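Local structure of disease resistance protein RRS1 (Arabidopsis thaliana, 5W3X) at residues 28-31 against 36-39; 20-25 against 50-55; 40-45 against 72-77. The protein binds W-box DNA as a transcription factor through the WRKY domain that makes up this chain and acts in resistance to fungal and bacterial pathogens. All coordinates share one frame; numbering follows the deposited sequence.

Contact 1: residues 28-31 against 36-39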
# COMPACT_ATOMS: atom_id res chain seq x y z
N LYS B 28 3.17 11.02 3.00
CA LYS B 28 2.36 10.19 3.87
C LYS B 28 2.22 10.75 5.29
O LYS B 28 3.12 11.39 5.81
CB LYS B 28 2.94 8.76 3.93
CG LYS B 28 1.91 7.73 4.37
CD LYS B 28 2.37 6.29 4.26
CE LYS B 28 1.21 5.34 4.58
NZ LYS B 28 1.55 3.90 4.44
N ASP B 29 1.09 10.48 5.92
CA ASP B 29 0.95 10.81 7.33
C ASP B 29 1.87 9.93 8.16
O ASP B 29 2.22 8.82 7.74
CB ASP B 29 -0.50 10.69 7.79
CG ASP B 29 -1.35 11.88 7.34
OD1 ASP B 29 -0.84 13.02 7.36
OD2 ASP B 29 -2.52 11.67 6.95
N ILE B 30 2.26 10.43 9.33
CA ILE B 30 3.23 9.78 10.18
C ILE B 30 2.70 9.61 11.62
O ILE B 30 2.07 10.52 12.17
CB ILE B 30 4.55 10.58 10.21
CG1 ILE B 30 5.13 10.66 8.80
CG2 ILE B 30 5.56 9.92 11.14
CD1 ILE B 30 5.63 9.31 8.27
N LEU B 31 2.94 8.44 12.20
CA LEU B 31 2.68 8.16 13.61
C LEU B 31 3.08 9.33 14.49
O LEU B 31 4.21 9.80 14.43
CB LEU B 31 3.45 6.92 14.06
CG LEU B 31 2.92 5.99 15.16
CD1 LEU B 31 4.10 5.31 15.90
CD2 LEU B 31 1.98 6.66 16.13
N PRO B 36 2.27 15.70 7.65
CA PRO B 36 2.74 14.62 6.79
C PRO B 36 4.20 14.78 6.41
O PRO B 36 4.72 15.89 6.43
CB PRO B 36 1.84 14.75 5.56
CG PRO B 36 1.54 16.19 5.49
CD PRO B 36 1.41 16.65 6.93
N ARG B 37 4.85 13.67 6.08
CA ARG B 37 6.21 13.70 5.58
C ARG B 37 6.25 13.55 4.06
O ARG B 37 5.55 12.71 3.48
CB ARG B 37 7.04 12.61 6.23
CG ARG B 37 8.48 12.53 5.75
CD ARG B 37 9.27 11.55 6.60
NE ARG B 37 9.06 11.83 8.01
CZ ARG B 37 9.33 10.98 9.00
NH1 ARG B 37 9.10 11.33 10.25
NH2 ARG B 37 9.81 9.77 8.72
N GLY B 38 7.05 14.39 3.42
CA GLY B 38 7.26 14.33 1.98
C GLY B 38 8.62 13.73 1.65
O GLY B 38 9.63 14.04 2.29
N TYR B 39 8.64 12.84 0.65
CA TYR B 39 9.87 12.16 0.24
C TYR B 39 10.20 12.52 -1.20
O TYR B 39 9.34 12.39 -2.08
CB TYR B 39 9.72 10.65 0.34
CG TYR B 39 9.35 10.13 1.72
CD1 TYR B 39 8.07 10.27 2.22
CD2 TYR B 39 10.28 9.44 2.50
CE1 TYR B 39 7.71 9.77 3.48
CE2 TYR B 39 9.94 8.95 3.76
CZ TYR B 39 8.67 9.10 4.24
OH TYR B 39 8.35 8.60 5.49

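Contact 2: residues 20-25 against 50-55. With ZN (zinc ion), chain G.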
# COMPACT_ATOMS: atom_id res chain seq x y z
N TRP B 20 19.43 22.28 -5.73
CA TRP B 20 19.22 21.09 -6.55
C TRP B 20 17.81 20.95 -7.13
O TRP B 20 16.92 21.74 -6.82
CB TRP B 20 19.55 19.85 -5.73
CG TRP B 20 20.86 19.97 -5.03
CD1 TRP B 20 21.08 20.42 -3.76
CD2 TRP B 20 22.15 19.66 -5.58
NE1 TRP B 20 22.42 20.39 -3.48
CE2 TRP B 20 23.10 19.93 -4.57
CE3 TRP B 20 22.59 19.17 -6.81
CZ2 TRP B 20 24.47 19.73 -4.76
CZ3 TRP B 20 23.94 18.98 -7.00
CH2 TRP B 20 24.87 19.25 -5.98
N THR B 21 17.62 19.94 -7.98
CA THR B 21 16.33 19.64 -8.57
C THR B 21 15.81 18.28 -8.10
O THR B 21 16.57 17.31 -8.01
CB THR B 21 16.38 19.65 -10.11
OG1 THR B 21 17.48 18.84 -10.55
CG2 THR B 21 16.57 21.07 -10.61
N TRP B 22 14.52 18.22 -7.80
CA TRP B 22 13.92 17.06 -7.13
C TRP B 22 12.61 16.60 -7.77
O TRP B 22 11.88 17.39 -8.35
CB TRP B 22 13.67 17.41 -5.66
CG TRP B 22 14.89 17.91 -4.93
CD1 TRP B 22 15.22 19.22 -4.70
CD2 TRP B 22 15.92 17.12 -4.32
NE1 TRP B 22 16.40 19.29 -4.00
CE2 TRP B 22 16.85 18.02 -3.75
CE3 TRP B 22 16.15 15.75 -4.20
CZ2 TRP B 22 17.98 17.59 -3.07
CZ3 TRP B 22 17.28 15.32 -3.52
CH2 TRP B 22 18.18 16.24 -2.97
N ARG B 23 12.33 15.30 -7.67
CA ARG B 23 11.04 14.72 -8.07
C ARG B 23 10.46 13.98 -6.86
O ARG B 23 11.18 13.59 -5.96
CB ARG B 23 11.19 13.78 -9.27
CG ARG B 23 11.80 14.43 -10.51
CD ARG B 23 10.91 15.52 -11.12
NE ARG B 23 11.72 16.46 -11.89
CZ ARG B 23 12.05 16.29 -13.17
NH1 ARG B 23 11.62 15.21 -13.82
NH2 ARG B 23 12.80 17.18 -13.80
N LYS B 24 9.14 13.81 -6.85
CA LYS B 24 8.45 13.22 -5.71
C LYS B 24 8.68 11.70 -5.59
O LYS B 24 8.76 10.98 -6.59
CB LYS B 24 6.96 13.50 -5.82
CG LYS B 24 6.26 13.63 -4.49
CD LYS B 24 6.83 14.76 -3.67
CE LYS B 24 6.16 14.86 -2.31
NZ LYS B 24 4.72 15.25 -2.40
N TYR B 25 8.78 11.23 -4.35
CA TYR B 25 8.87 9.80 -4.09
C TYR B 25 7.69 9.35 -3.23
O TYR B 25 7.12 8.27 -3.44
CB TYR B 25 10.19 9.46 -3.39
CG TYR B 25 10.36 7.98 -3.09
CD1 TYR B 25 9.90 7.43 -1.89
CD2 TYR B 25 10.96 7.13 -4.01
CE1 TYR B 25 10.05 6.07 -1.62
CE2 TYR B 25 11.12 5.78 -3.75
CZ TYR B 25 10.67 5.25 -2.56
OH TYR B 25 10.82 3.91 -2.31
N CYS B 50 22.13 9.30 -9.79
CA CYS B 50 22.30 10.07 -8.55
C CYS B 50 21.45 9.48 -7.42
O CYS B 50 20.27 9.16 -7.62
CB CYS B 50 21.94 11.54 -8.78
SG CYS B 50 22.16 12.63 -7.31
N LYS B 51 22.05 9.33 -6.25
CA LYS B 51 21.41 8.64 -5.13
C LYS B 51 20.83 9.60 -4.08
O LYS B 51 20.25 9.17 -3.07
CB LYS B 51 22.40 7.69 -4.47
CG LYS B 51 22.78 6.50 -5.33
CD LYS B 51 23.70 5.55 -4.58
CE LYS B 51 23.96 4.28 -5.38
NZ LYS B 51 24.82 3.32 -4.65
N ALA B 52 20.97 10.89 -4.33
CA ALA B 52 20.56 11.91 -3.37
C ALA B 52 19.05 11.91 -3.15
O ALA B 52 18.27 11.98 -4.10
CB ALA B 52 21.04 13.27 -3.82
N THR B 53 18.64 11.81 -1.89
CA THR B 53 17.24 11.91 -1.51
C THR B 53 17.05 12.97 -0.42
O THR B 53 17.99 13.36 0.26
CB THR B 53 16.70 10.57 -0.98
OG1 THR B 53 17.40 10.24 0.21
CG2 THR B 53 16.92 9.47 -2.01
N LYS B 54 15.82 13.44 -0.25
CA LYS B 54 15.53 14.30 0.89
C LYS B 54 14.13 14.09 1.43
O LYS B 54 13.21 13.71 0.70
CB LYS B 54 15.77 15.77 0.54
CG LYS B 54 14.73 16.46 -0.32
CD LYS B 54 15.00 17.96 -0.35
CE LYS B 54 14.05 18.71 -1.26
NZ LYS B 54 14.32 20.18 -1.23
N GLN B 55 14.00 14.31 2.73
CA GLN B 55 12.74 14.17 3.46
C GLN B 55 12.39 15.49 4.11
O GLN B 55 13.25 16.13 4.72
CB GLN B 55 12.86 13.09 4.53
CG GLN B 55 14.14 12.29 4.45
CD GLN B 55 14.02 11.21 3.42
OE1 GLN B 55 12.99 10.56 3.33
NE2 GLN B 55 15.07 11.02 2.63
ZN ZN G . 21.43 14.56 -7.91

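Contact 3: residues 40-45 against 72-77. With ZN (zinc ion), chain G.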
# COMPACT_ATOMS: atom_id res chain seq x y z
N TYR B 40 11.44 12.94 -1.41
CA TYR B 40 11.95 13.38 -2.71
C TYR B 40 13.23 12.61 -3.04
O TYR B 40 13.94 12.17 -2.14
CB TYR B 40 12.25 14.88 -2.71
CG TYR B 40 11.08 15.76 -2.38
CD1 TYR B 40 10.72 15.99 -1.05
CD2 TYR B 40 10.32 16.36 -3.38
CE1 TYR B 40 9.65 16.78 -0.73
CE2 TYR B 40 9.24 17.17 -3.06
CZ TYR B 40 8.91 17.37 -1.73
OH TYR B 40 7.84 18.16 -1.38
N ARG B 41 13.51 12.49 -4.33
CA ARG B 41 14.75 11.91 -4.84
C ARG B 41 15.22 12.84 -5.95
O ARG B 41 14.45 13.70 -6.36
CB ARG B 41 14.52 10.47 -5.33
CG ARG B 41 13.36 10.29 -6.32
CD ARG B 41 13.82 10.39 -7.78
NE ARG B 41 12.76 10.04 -8.72
CZ ARG B 41 12.70 10.45 -9.98
NH1 ARG B 41 13.63 11.26 -10.46
NH2 ARG B 41 11.69 10.07 -10.76
N CYS B 42 16.48 12.75 -6.37
CA CYS B 42 17.02 13.70 -7.36
C CYS B 42 16.41 13.58 -8.76
O CYS B 42 16.08 12.49 -9.23
CB CYS B 42 18.54 13.55 -7.48
SG CYS B 42 19.26 14.79 -8.62
N ALA B 43 16.28 14.71 -9.45
CA ALA B 43 15.77 14.70 -10.82
C ALA B 43 16.71 13.95 -11.77
O ALA B 43 16.31 13.58 -12.87
CB ALA B 43 15.56 16.13 -11.31
N TYR B 44 17.95 13.73 -11.35
CA TYR B 44 18.92 13.01 -12.18
C TYR B 44 19.22 11.62 -11.63
O TYR B 44 20.29 11.06 -11.86
CB TYR B 44 20.23 13.82 -12.28
CG TYR B 44 20.02 15.22 -12.79
CD1 TYR B 44 19.86 15.47 -14.15
CD2 TYR B 44 19.96 16.29 -11.91
CE1 TYR B 44 19.65 16.77 -14.62
CE2 TYR B 44 19.75 17.59 -12.36
CZ TYR B 44 19.60 17.82 -13.72
OH TYR B 44 19.40 19.11 -14.16
N LYS B 45 18.24 11.04 -10.93
CA LYS B 45 18.39 9.68 -10.44
C LYS B 45 18.55 8.69 -11.58
O LYS B 45 19.34 7.76 -11.50
CB LYS B 45 17.18 9.28 -9.59
CG LYS B 45 17.21 7.82 -9.13
CD LYS B 45 16.05 7.52 -8.18
CE LYS B 45 16.10 6.09 -7.69
NZ LYS B 45 17.43 5.77 -7.10
N SER B 72 22.69 10.80 1.14
CA SER B 72 23.60 10.54 0.01
C SER B 72 23.95 11.82 -0.75
O SER B 72 23.25 12.82 -0.71
CB SER B 72 23.01 9.50 -0.95
N GLU B 73 25.07 11.76 -1.47
CA GLU B 73 25.61 12.94 -2.13
C GLU B 73 25.25 12.93 -3.60
O GLU B 73 25.14 11.86 -4.21
CB GLU B 73 27.13 13.01 -1.94
CG GLU B 73 27.61 12.87 -0.49
CD GLU B 73 27.53 11.45 0.05
OE1 GLU B 73 27.17 10.53 -0.72
OE2 GLU B 73 27.82 11.25 1.25
N HIS B 74 25.06 14.11 -4.18
CA HIS B 74 24.84 14.21 -5.61
C HIS B 74 26.11 13.82 -6.36
O HIS B 74 27.21 14.18 -5.94
CB HIS B 74 24.40 15.62 -5.99
CG HIS B 74 23.06 16.00 -5.45
ND1 HIS B 74 21.90 15.89 -6.19
CD2 HIS B 74 22.69 16.51 -4.25
CE1 HIS B 74 20.88 16.31 -5.47
NE2 HIS B 74 21.33 16.69 -4.29
N ASN B 75 25.97 13.08 -7.45
CA ASN B 75 27.12 12.69 -8.28
C ASN B 75 27.21 13.54 -9.54
O ASN B 75 27.55 13.05 -10.61
CB ASN B 75 27.06 11.20 -8.64
CG ASN B 75 25.87 10.85 -9.54
OD1 ASN B 75 25.01 11.69 -9.82
ND2 ASN B 75 25.82 9.60 -9.99
N HIS B 76 26.90 14.82 -9.40
CA HIS B 76 26.90 15.74 -10.54
C HIS B 76 26.88 17.18 -10.02
O HIS B 76 26.47 17.42 -8.89
CB HIS B 76 25.69 15.47 -11.44
CG HIS B 76 24.39 15.60 -10.72
ND1 HIS B 76 23.69 16.79 -10.65
CD2 HIS B 76 23.66 14.69 -10.02
CE1 HIS B 76 22.59 16.60 -9.94
NE2 HIS B 76 22.55 15.34 -9.55
N PRO B 77 27.34 18.14 -10.84
CA PRO B 77 27.33 19.53 -10.38
C PRO B 77 25.92 20.08 -10.21
O PRO B 77 24.96 19.46 -10.67
CB PRO B 77 28.07 20.28 -11.50
CG PRO B 77 27.93 19.40 -12.71
CD PRO B 77 27.97 18.00 -12.17
ZN ZN G . 21.43 14.56 -7.91

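Contact 1: residues 28-31 against 36-39
Ile30 lays its CG1 branch along the root of the Arg37 side chain, with CG1 3.7 Å from Arg37 CB, and carries its terminal methyl over the centre of one guanidinium face, where Ile30 CD1 lies 4.1 Å from Arg37 CZ. The second branch of the isoleucine also takes part: its CG2 comes within 3.9 Å of Arg37 NH1. A branched aliphatic residue suits this place because it can follow both the methylene stem and the flat end of an arginine. Arg37 runs extended from the backbone and then bends at chi3 (-50°), which turns the guanidinium plane toward Ile30, while NH1 forms a hydrogen bond with Gln57 on strand 53-58. From the opposite direction the hydroxyl of Tyr39 reaches the same methyl, with Tyr39 OH 4.0 Å from Ile30 CD1.

On the backbone, Lys28 and Arg37 form an antiparallel hydrogen-bonded pair: Lys28 N donates to Arg37 O at 3.0 Å, and Arg37 N donates to Lys28 O at 2.9 Å. Lys28 is the last residue of the WRKYGQK signature and of strand 22-28, and its pair with Arg37 closes the ladder to strand 37-42 where the connecting loop begins. In WRKY domains the signature strand is the one that enters the DNA major groove. Here the extended Lys28 side chain instead sends NZ to a polar side chain of the other protein chain in the assembly.

Proline, which has no N-H to donate, is compatible with position 36, just beyond this last pair; Pro36 CA is 3.4 Å from Lys28 O. Beside it, pointing the same way, is Asp29, whose OD1 approaches Pro36 CB at 3.7 Å. Outside the two segments, Asp29 OD2 makes a salt bridge to a basic side chain of that other protein chain.

Contact 2: residues 20-25 against 50-55
The two segments come nearest at Trp22 and Thr53, where their CA atoms are still 8.3 Å apart, and no hydrogen bond joins them, because strand 37-42 runs between strands 22-28 and 53-58 in the sheet. Side chains span the gap instead. Lys54 crosses the Trp22 indole obliquely, placing its CE methylene 3.6 Å from the centroid of the five-membered ring and only 7° off the ring normal, a CH-pi contact. Its ammonium follows as a cation-pi partner, with Lys54 NZ 3.9 Å from the same centroid. The lysine chain leaves with CG between the backbone N and the carbonyl carbon (chi1 76°) and is extended from there on, so that successive methylenes pass over the indole. Lysine fits because the stem meets the ring face while the charged end goes on to salt bridges with Asp18 and Glu16. Asp18 also accepts a weak hydrogen bond from Trp22 NE1, tying the ring and the lysine to one carboxylate.

Trp22 is the first residue of the WRKYGQK signature; as in other WRKY domains its indole packs into the domain's hydrophobic interior, though here it stays partly exposed. The far edge of the six-membered ring meets the 50-55 segment: Trp22 CZ3 is 3.5 Å from Ala52 O, near the ring plane, and Trp22 CH2 is 4.2 Å from Ala52 CB. The small alanine side chain is consistent with so close an approach of the indole edge to the backbone. Two residues earlier, Cys50 SG binds the zinc ion at 2.1 Å and receives a weak hydrogen bond from Ala52 N. The zinc ligand His74 meets the indole steeply.

Contact 3: residues 40-45 against 72-77
Cys42 SG is held from two sides, bound to the zinc ion at 2.3 Å and accepting a nearly straight hydrogen bond from Tyr44 N at 3.2 Å (168°), and it lies at the ring edges of both His74 and His76. That N-H probably stabilises negative charge on the sulfur. The sulfur stands anti to the backbone N of Cys42, pointing across to the 72-77 segment, where His74 ND1 binds zinc at 2.2 Å and His76 NE2 at 2.1 Å. The two imidazoles, only two residues apart, use different nitrogens to reach the one metal. Cys42 SG and His76 NE2, neighbours in the coordination shell, are 3.5 Å apart.

With Cys50 completing the site, this is the Cys-Cys-His-His zinc centre of a WRKY domain, which fastens the end of strand 37-42 to the loop following strand 66-71. The type I beta turn from Cys42 to Lys45 closes with Lys45 N donating to Cys42 O, which on the opposite face of its carbonyl plane also accepts from Arg41 NH1 at 3.0 Å.

Tyr44 packs against His76. Its ring presents an edge to the face of the imidazole in an offset edge-to-face pair, planes at 64°, with Tyr44 CD2 3.3 Å from His76 CE1; its CB adds a CH-pi contact over the same imidazole. The opposite face of the His76 ring is met by His74 CB, so the imidazole is sandwiched. Its non-metal nitrogen, His76 ND1, donates to Pro77 O at 3.0 Å, in a bent bond tilted from the ring plane; with the zinc bond and Tyr44 it probably limits rotation of the ring. Outside the two segments, Trp20 stacks on His74, while His48 meets the Tyr44 ring at roughly a right angle.

In the fold
From the N terminus the chain first enters residues 20-25, which open contact 2, and runs through the signature strand to contact 1. Contact 1 closes the short loop to strand 37-42 and is nested within the larger loop that contact 2 completes at 50-55. Before that closure, residues 40-45 open contact 3, which ends only at 72-77; contacts 2 and 3 therefore cross. Strand 37-42 is common ground, passing from contact 1 to contact 3, whose centres are about 21 Å apart on opposite sides of the chain's centre. Contact 2 ties strand 22-28 to strand 53-58, and contact 3 ties strand 37-42 to the loop after strand 66-71, the two sharing the zinc ion.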